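Local coordinates for protein glucose-6-phosphate 1-dehydrogenase (PDB 4LGV) that probably catalyses the NAD(P)-dependent oxidation of glucose 6-phosphate to 6-phosphogluconolactone, the entry step of the pentose phosphate pathway, at residues A[129-134]-A[158-163]; A[187-192]-A[426-431]. All blocks are in the same frame, centred on the assembly; numbering follows the deposited sequence.

Interaction 1 and interaction 2 meet along one parallel sheet, with centres about 9 Å apart. Strand 158-162, half of interaction 1, is also the neighbour of strand 188-191 in interaction 2: probable hydrogen bonds run from Val159 N to Gln187 O and from Val161 N to Leu189 O, each 2.8 Å. Glu162 OE1 also makes a packing contact with Val191 CG1 at 3.3 Å. The order across the sheet, 104-108, 64-68, 32-36, 130-134, 158-162, 188-191 (3-2-1-4-5-6), is that of a Rossmann fold, consistent with NAD(P) binding. Interaction 1 lies inside what is probably the cofactor domain, interaction 2 at its border, where outermost strand 188-191 meets a loop of the C-terminal part.

Interaction 1 of 2, residues A[129-134]-A[158-163]; sequences RPLYYL and RVAVEK
Strands 130-134 and 158-162 run parallel, their axes 4.7 Å apart, and five backbone hydrogen bonds join them in the register Leu131-Arg158 to Leu134-Val161. The ladder starts with Arg158 N to Pro130 O and ends with Glu162 N to Leu134 O; its straightest member is Leu134 N to Ala160 O, 2.8 Å with 175° at the hydrogen. On the face carrying Leu131, Tyr133 and Ala160, the small Ala160 methyl sits between two larger neighbours: Leu131 CD1 approaches its CB to 4.1 Å, and Tyr133 CD1 to 3.9 Å. Tyr133 has CG anti to its backbone nitrogen (chi1 175°), which swings the ring across toward the neighbouring strand, where OH meets Glu162. OH is placed 2.4 Å from Glu162 OE1, too short to be taken at face value, though a hydrogen bond from the hydroxyl is indicated. OE1 lies in the ring plane at its edge, while the carboxylate is turned 71° from that plane. On the other face, Leu134 CD1 reaches Val159 CG1 at 3.9 Å and also touches Val161 CG1; helix 141-150, the crossover of this beta-alpha-beta unit, packs there through Phe141 and Val145. OE1 also bonds His193, just after strand 188-191, and the tyrosine oxygen bonds Tyr416 on helix 413-424. This buried polar group therefore links the C-terminal ends of the strands to that helix and probably restrains the Tyr133 ring and the Glu162 carboxylate.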
loop_
_atom_site.group_PDB
_atom_site.type_symbol
_atom_site.label_atom_id
_atom_site.label_comp_id
_atom_site.label_asym_id
_atom_site.label_seq_id
_atom_site.Cartn_x
_atom_site.Cartn_y
_atom_site.Cartn_z
ATOM N N ARG A 129 -33.111 -26.441 -30.878
ATOM C CA ARG A 129 -31.979 -25.599 -30.512
ATOM C C ARG A 129 -30.716 -26.473 -30.608
ATOM O O ARG A 129 -30.201 -27.020 -29.622
ATOM C CB ARG A 129 -32.209 -24.907 -29.145
ATOM N N PRO A 130 -30.216 -26.651 -31.823
ATOM C CA PRO A 130 -29.100 -27.583 -31.962
ATOM C C PRO A 130 -27.745 -27.051 -31.540
ATOM O O PRO A 130 -27.407 -25.879 -31.812
ATOM C CB PRO A 130 -29.088 -27.906 -33.472
ATOM C CG PRO A 130 -29.772 -26.762 -34.123
ATOM C CD PRO A 130 -30.630 -26.081 -33.101
ATOM N N LEU A 131 -26.953 -27.931 -30.925
ATOM C CA LEU A 131 -25.497 -27.764 -30.852
ATOM C C LEU A 131 -24.877 -28.576 -31.958
ATOM O O LEU A 131 -25.006 -29.786 -31.956
ATOM C CB LEU A 131 -24.928 -28.241 -29.509
ATOM C CG LEU A 131 -23.407 -28.243 -29.437
ATOM C CD1 LEU A 131 -22.847 -26.832 -29.651
ATOM C CD2 LEU A 131 -22.867 -28.733 -28.096
ATOM N N TYR A 132 -24.150 -27.944 -32.867
ATOM C CA TYR A 132 -23.378 -28.654 -33.898
ATOM C C TYR A 132 -21.945 -28.759 -33.464
ATOM O O TYR A 132 -21.295 -27.754 -33.257
ATOM C CB TYR A 132 -23.397 -27.895 -35.226
ATOM C CG TYR A 132 -24.791 -27.695 -35.797
ATOM C CD1 TYR A 132 -25.425 -28.721 -36.464
ATOM C CD2 TYR A 132 -25.455 -26.496 -35.658
ATOM C CE1 TYR A 132 -26.704 -28.580 -36.967
ATOM C CE2 TYR A 132 -26.726 -26.315 -36.189
ATOM C CZ TYR A 132 -27.352 -27.368 -36.826
ATOM O OH TYR A 132 -28.610 -27.206 -37.342
ATOM N N TYR A 133 -21.458 -29.974 -33.279
ATOM C CA TYR A 133 -20.099 -30.214 -32.802
ATOM C C TYR A 133 -19.259 -30.776 -33.927
ATOM O O TYR A 133 -19.536 -31.864 -34.440
ATOM C CB TYR A 133 -20.143 -31.183 -31.604
ATOM C CG TYR A 133 -18.799 -31.597 -31.105
ATOM C CD1 TYR A 133 -17.779 -30.671 -30.955
ATOM C CD2 TYR A 133 -18.537 -32.900 -30.755
ATOM C CE1 TYR A 133 -16.536 -31.033 -30.492
ATOM C CE2 TYR A 133 -17.299 -33.271 -30.290
ATOM C CZ TYR A 133 -16.305 -32.325 -30.144
ATOM O OH TYR A 133 -15.042 -32.669 -29.689
ATOM N N LEU A 134 -18.253 -30.016 -34.347
ATOM C CA LEU A 134 -17.492 -30.370 -35.532
ATOM C C LEU A 134 -16.153 -30.977 -35.175
ATOM O O LEU A 134 -15.209 -30.253 -34.935
ATOM C CB LEU A 134 -17.293 -29.149 -36.434
ATOM C CG LEU A 134 -18.526 -28.270 -36.677
ATOM C CD1 LEU A 134 -18.209 -27.222 -37.741
ATOM C CD2 LEU A 134 -19.759 -29.026 -37.089
ATOM N N ARG A 158 -25.796 -23.263 -31.759
ATOM C CA ARG A 158 -24.406 -22.964 -31.495
ATOM C C ARG A 158 -23.555 -23.947 -32.286
ATOM O O ARG A 158 -24.021 -25.033 -32.626
ATOM C CB ARG A 158 -24.089 -23.071 -30.013
ATOM C CG ARG A 158 -24.850 -22.054 -29.164
ATOM C CD ARG A 158 -24.378 -22.071 -27.711
ATOM N NE ARG A 158 -25.274 -21.274 -26.894
ATOM C CZ ARG A 158 -26.310 -21.745 -26.206
ATOM N NH1 ARG A 158 -26.614 -23.056 -26.192
ATOM N NH2 ARG A 158 -27.041 -20.888 -25.500
ATOM N N VAL A 159 -22.303 -23.578 -32.524
ATOM C CA VAL A 159 -21.367 -24.410 -33.256
ATOM C C VAL A 159 -20.083 -24.508 -32.441
ATOM O O VAL A 159 -19.438 -23.486 -32.118
ATOM C CB VAL A 159 -21.045 -23.798 -34.609
ATOM C CG1 VAL A 159 -20.050 -24.649 -35.384
ATOM C CG2 VAL A 159 -22.317 -23.645 -35.399
ATOM N N ALA A 160 -19.713 -25.745 -32.112
ATOM C CA ALA A 160 -18.480 -25.992 -31.383
ATOM C C ALA A 160 -17.469 -26.574 -32.355
ATOM O O ALA A 160 -17.717 -27.625 -32.971
ATOM C CB ALA A 160 -18.746 -26.933 -30.255
ATOM N N VAL A 161 -16.328 -25.914 -32.486
ATOM C CA VAL A 161 -15.290 -26.348 -33.409
ATOM C C VAL A 161 -14.090 -26.913 -32.695
ATOM O O VAL A 161 -13.523 -26.271 -31.782
ATOM C CB VAL A 161 -14.818 -25.206 -34.386
ATOM C CG1 VAL A 161 -15.923 -24.889 -35.331
ATOM C CG2 VAL A 161 -14.433 -23.952 -33.658
ATOM N N GLU A 162 -13.666 -28.103 -33.121
ATOM C CA GLU A 162 -12.458 -28.702 -32.519
ATOM C C GLU A 162 -11.210 -27.997 -32.952
ATOM O O GLU A 162 -11.079 -27.615 -34.082
ATOM C CB GLU A 162 -12.318 -30.198 -32.891
ATOM C CG GLU A 162 -12.992 -31.113 -31.893
ATOM C CD GLU A 162 -12.379 -30.987 -30.527
ATOM O OE1 GLU A 162 -13.057 -31.278 -29.521
ATOM O OE2 GLU A 162 -11.220 -30.587 -30.437
ATOM N N LYS A 163 -10.272 -27.867 -32.044
ATOM C CA LYS A 163 -8.928 -27.423 -32.359
ATOM C C LYS A 163 -8.292 -28.286 -33.468
ATOM O O LYS A 163 -8.506 -29.485 -33.485
ATOM C CB LYS A 163 -8.153 -27.619 -31.060
ATOM C CG LYS A 163 -6.669 -27.408 -31.067
ATOM C CD LYS A 163 -6.249 -27.441 -29.607
ATOM C CE LYS A 163 -4.759 -27.633 -29.329
ATOM N NZ LYS A 163 -4.505 -27.238 -27.905
#

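Interaction 2 of 2, residues A[187-192]-A[426-431]; sequences QILRVD and GDRQLF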
loop_
_atom_site.group_PDB
_atom_site.type_symbol
_atom_site.label_atom_id
_atom_site.label_comp_id
_atom_site.label_asym_id
_atom_site.label_seq_id
_atom_site.Cartn_x
_atom_site.Cartn_y
_atom_site.Cartn_z
ATOM N N GLN A 187 -22.353 -17.692 -30.568
ATOM C CA GLN A 187 -22.748 -19.006 -31.083
ATOM C C GLN A 187 -21.506 -19.842 -31.382
ATOM O O GLN A 187 -21.634 -21.012 -31.780
ATOM C CB GLN A 187 -23.567 -18.856 -32.372
ATOM C CG GLN A 187 -24.893 -18.120 -32.210
ATOM C CD GLN A 187 -25.616 -18.003 -33.561
ATOM O OE1 GLN A 187 -25.336 -17.076 -34.339
ATOM N NE2 GLN A 187 -26.507 -18.922 -33.848
ATOM N N ILE A 188 -20.319 -19.224 -31.271
ATOM C CA ILE A 188 -19.095 -19.906 -31.603
ATOM C C ILE A 188 -18.365 -20.390 -30.340
ATOM O O ILE A 188 -17.985 -19.585 -29.511
ATOM C CB ILE A 188 -18.161 -19.012 -32.403
ATOM C CG1 ILE A 188 -18.837 -18.560 -33.679
ATOM C CG2 ILE A 188 -16.896 -19.762 -32.795
ATOM C CD1 ILE A 188 -18.116 -17.426 -34.358
ATOM N N LEU A 189 -18.107 -21.696 -30.265
ATOM C CA LEU A 189 -17.412 -22.307 -29.152
ATOM C C LEU A 189 -16.156 -23.017 -29.648
ATOM O O LEU A 189 -16.211 -24.063 -30.323
ATOM C CB LEU A 189 -18.333 -23.309 -28.466
ATOM C CG LEU A 189 -19.711 -22.789 -28.042
ATOM C CD1 LEU A 189 -20.603 -23.891 -27.496
ATOM C CD2 LEU A 189 -19.554 -21.759 -27.002
ATOM N N ARG A 190 -15.012 -22.434 -29.326
ATOM C CA ARG A 190 -13.756 -22.972 -29.825
ATOM C C ARG A 190 -13.217 -23.961 -28.798
ATOM O O ARG A 190 -12.772 -23.553 -27.739
ATOM C CB ARG A 190 -12.776 -21.847 -30.093
ATOM C CG ARG A 190 -13.362 -20.798 -31.019
ATOM C CD ARG A 190 -12.397 -19.655 -31.264
ATOM N NE ARG A 190 -12.976 -18.680 -32.182
ATOM C CZ ARG A 190 -13.854 -17.736 -31.830
ATOM N NH1 ARG A 190 -14.258 -17.568 -30.562
ATOM N NH2 ARG A 190 -14.304 -16.925 -32.748
ATOM N N VAL A 191 -13.289 -25.258 -29.115
ATOM C CA VAL A 191 -13.010 -26.316 -28.165
ATOM C C VAL A 191 -11.511 -26.629 -28.109
ATOM O O VAL A 191 -10.881 -27.018 -29.128
ATOM C CB VAL A 191 -13.747 -27.595 -28.568
ATOM C CG1 VAL A 191 -13.525 -28.695 -27.551
ATOM C CG2 VAL A 191 -15.264 -27.356 -28.731
ATOM N N ASP A 192 -10.932 -26.437 -26.931
ATOM C CA ASP A 192 -9.527 -26.764 -26.696
ATOM C C ASP A 192 -9.491 -27.575 -25.426
ATOM O O ASP A 192 -9.763 -27.053 -24.352
ATOM C CB ASP A 192 -8.694 -25.486 -26.562
ATOM C CG ASP A 192 -7.188 -25.757 -26.372
ATOM O OD1 ASP A 192 -6.802 -26.839 -25.896
ATOM O OD2 ASP A 192 -6.380 -24.872 -26.739
ATOM N N GLY A 426 -24.482 -24.132 -23.061
ATOM C CA GLY A 426 -24.204 -22.714 -23.388
ATOM C C GLY A 426 -23.359 -21.952 -22.363
ATOM O O GLY A 426 -23.410 -20.743 -22.289
ATOM N N ASP A 427 -22.578 -22.668 -21.566
ATOM C CA ASP A 427 -21.673 -22.050 -20.608
ATOM C C ASP A 427 -20.324 -21.785 -21.311
ATOM O O ASP A 427 -19.566 -22.716 -21.612
ATOM C CB ASP A 427 -21.557 -22.992 -19.393
ATOM C CG ASP A 427 -20.584 -22.508 -18.341
ATOM O OD1 ASP A 427 -20.065 -21.372 -18.428
ATOM O OD2 ASP A 427 -20.280 -23.320 -17.434
ATOM N N ARG A 428 -20.010 -20.518 -21.540
ATOM C CA ARG A 428 -18.867 -20.140 -22.367
ATOM C C ARG A 428 -17.562 -19.781 -21.630
ATOM O O ARG A 428 -16.643 -19.267 -22.238
ATOM C CB ARG A 428 -19.253 -18.961 -23.263
ATOM C CG ARG A 428 -20.390 -19.279 -24.251
ATOM C CD ARG A 428 -21.111 -17.963 -24.660
ATOM N NE ARG A 428 -20.199 -17.131 -25.441
ATOM C CZ ARG A 428 -20.164 -15.799 -25.454
ATOM N NH1 ARG A 428 -21.001 -15.074 -24.697
ATOM N NH2 ARG A 428 -19.277 -15.187 -26.251
ATOM N N GLN A 429 -17.512 -20.037 -20.337
ATOM C CA GLN A 429 -16.347 -19.649 -19.544
ATOM C C GLN A 429 -15.042 -20.331 -19.974
ATOM O O GLN A 429 -13.969 -19.776 -19.835
ATOM C CB GLN A 429 -16.630 -19.845 -18.042
ATOM C CG GLN A 429 -16.203 -21.124 -17.372
ATOM C CD GLN A 429 -16.736 -21.265 -15.930
ATOM O OE1 GLN A 429 -16.959 -20.276 -15.239
ATOM N NE2 GLN A 429 -16.936 -22.510 -15.488
ATOM N N LEU A 430 -15.168 -21.543 -20.480
ATOM C CA LEU A 430 -14.030 -22.348 -20.871
ATOM C C LEU A 430 -13.714 -22.295 -22.364
ATOM O O LEU A 430 -12.916 -23.047 -22.839
ATOM C CB LEU A 430 -14.271 -23.795 -20.483
ATOM C CG LEU A 430 -14.598 -24.057 -19.005
ATOM C CD1 LEU A 430 -15.052 -25.485 -18.838
ATOM C CD2 LEU A 430 -13.369 -23.753 -18.140
ATOM N N PHE A 431 -14.314 -21.345 -23.068
ATOM C CA PHE A 431 -14.141 -21.200 -24.490
ATOM C C PHE A 431 -13.649 -19.786 -24.805
ATOM O O PHE A 431 -14.333 -18.813 -24.583
ATOM C CB PHE A 431 -15.446 -21.489 -25.194
ATOM C CG PHE A 431 -15.968 -22.898 -24.957
ATOM C CD1 PHE A 431 -15.471 -23.954 -25.680
ATOM C CD2 PHE A 431 -16.937 -23.148 -24.005
ATOM C CE1 PHE A 431 -15.919 -25.235 -25.452
ATOM C CE2 PHE A 431 -17.401 -24.432 -23.780
ATOM C CZ PHE A 431 -16.908 -25.466 -24.510
HETATM O O HOH W 1 -17.328 -17.082 -28.150
HETATM O O HOH W 2 -12.021 -24.548 -24.963
#
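Phe431 lays its ring against strand 188-191 and touches three consecutive residues, each in a different way. Leu189 CB stands over one face, 4.3 Å from the ring centroid and 19° off the normal, a CH-pi contact displaced toward the rim. Arg190 O lies near the ring plane at the edge, 3.4 Å from Phe431 CD1. Val191 CG2 approaches Phe431 CE1 obliquely at 4.0 Å, its side chain running alongside the phenylalanine and pointing the same way. The CB of Phe431 points toward the strand, and CG, anti to the carbonyl carbon (chi1 -61°), sets the ring with CD1 at Arg190 and CE1 at Val191. Three residues earlier in the loop, the aliphatic CG of Arg428 meets Leu189 CD2 at 3.8 Å, the two side chains crossing at about a right angle. The Arg428 chain then bends at chi3 (67°); NH1 forms a salt bridge with Asp274, and NH2 makes a weak bond to a water near Ile188 O. A type I turn from Arg428 to Phe431, closed by Phe431 N to Arg428 O, presents both side chains to the strand. A second water accepts the N-H of Asp192, with N 2.9 Å away, and lies 3.0 Å from Arg190 O and 2.8 Å from Leu430 O. Apolar contact and water bridges, with no direct hydrogen bond, thus join the sheet's outermost strand to this C-terminal loop.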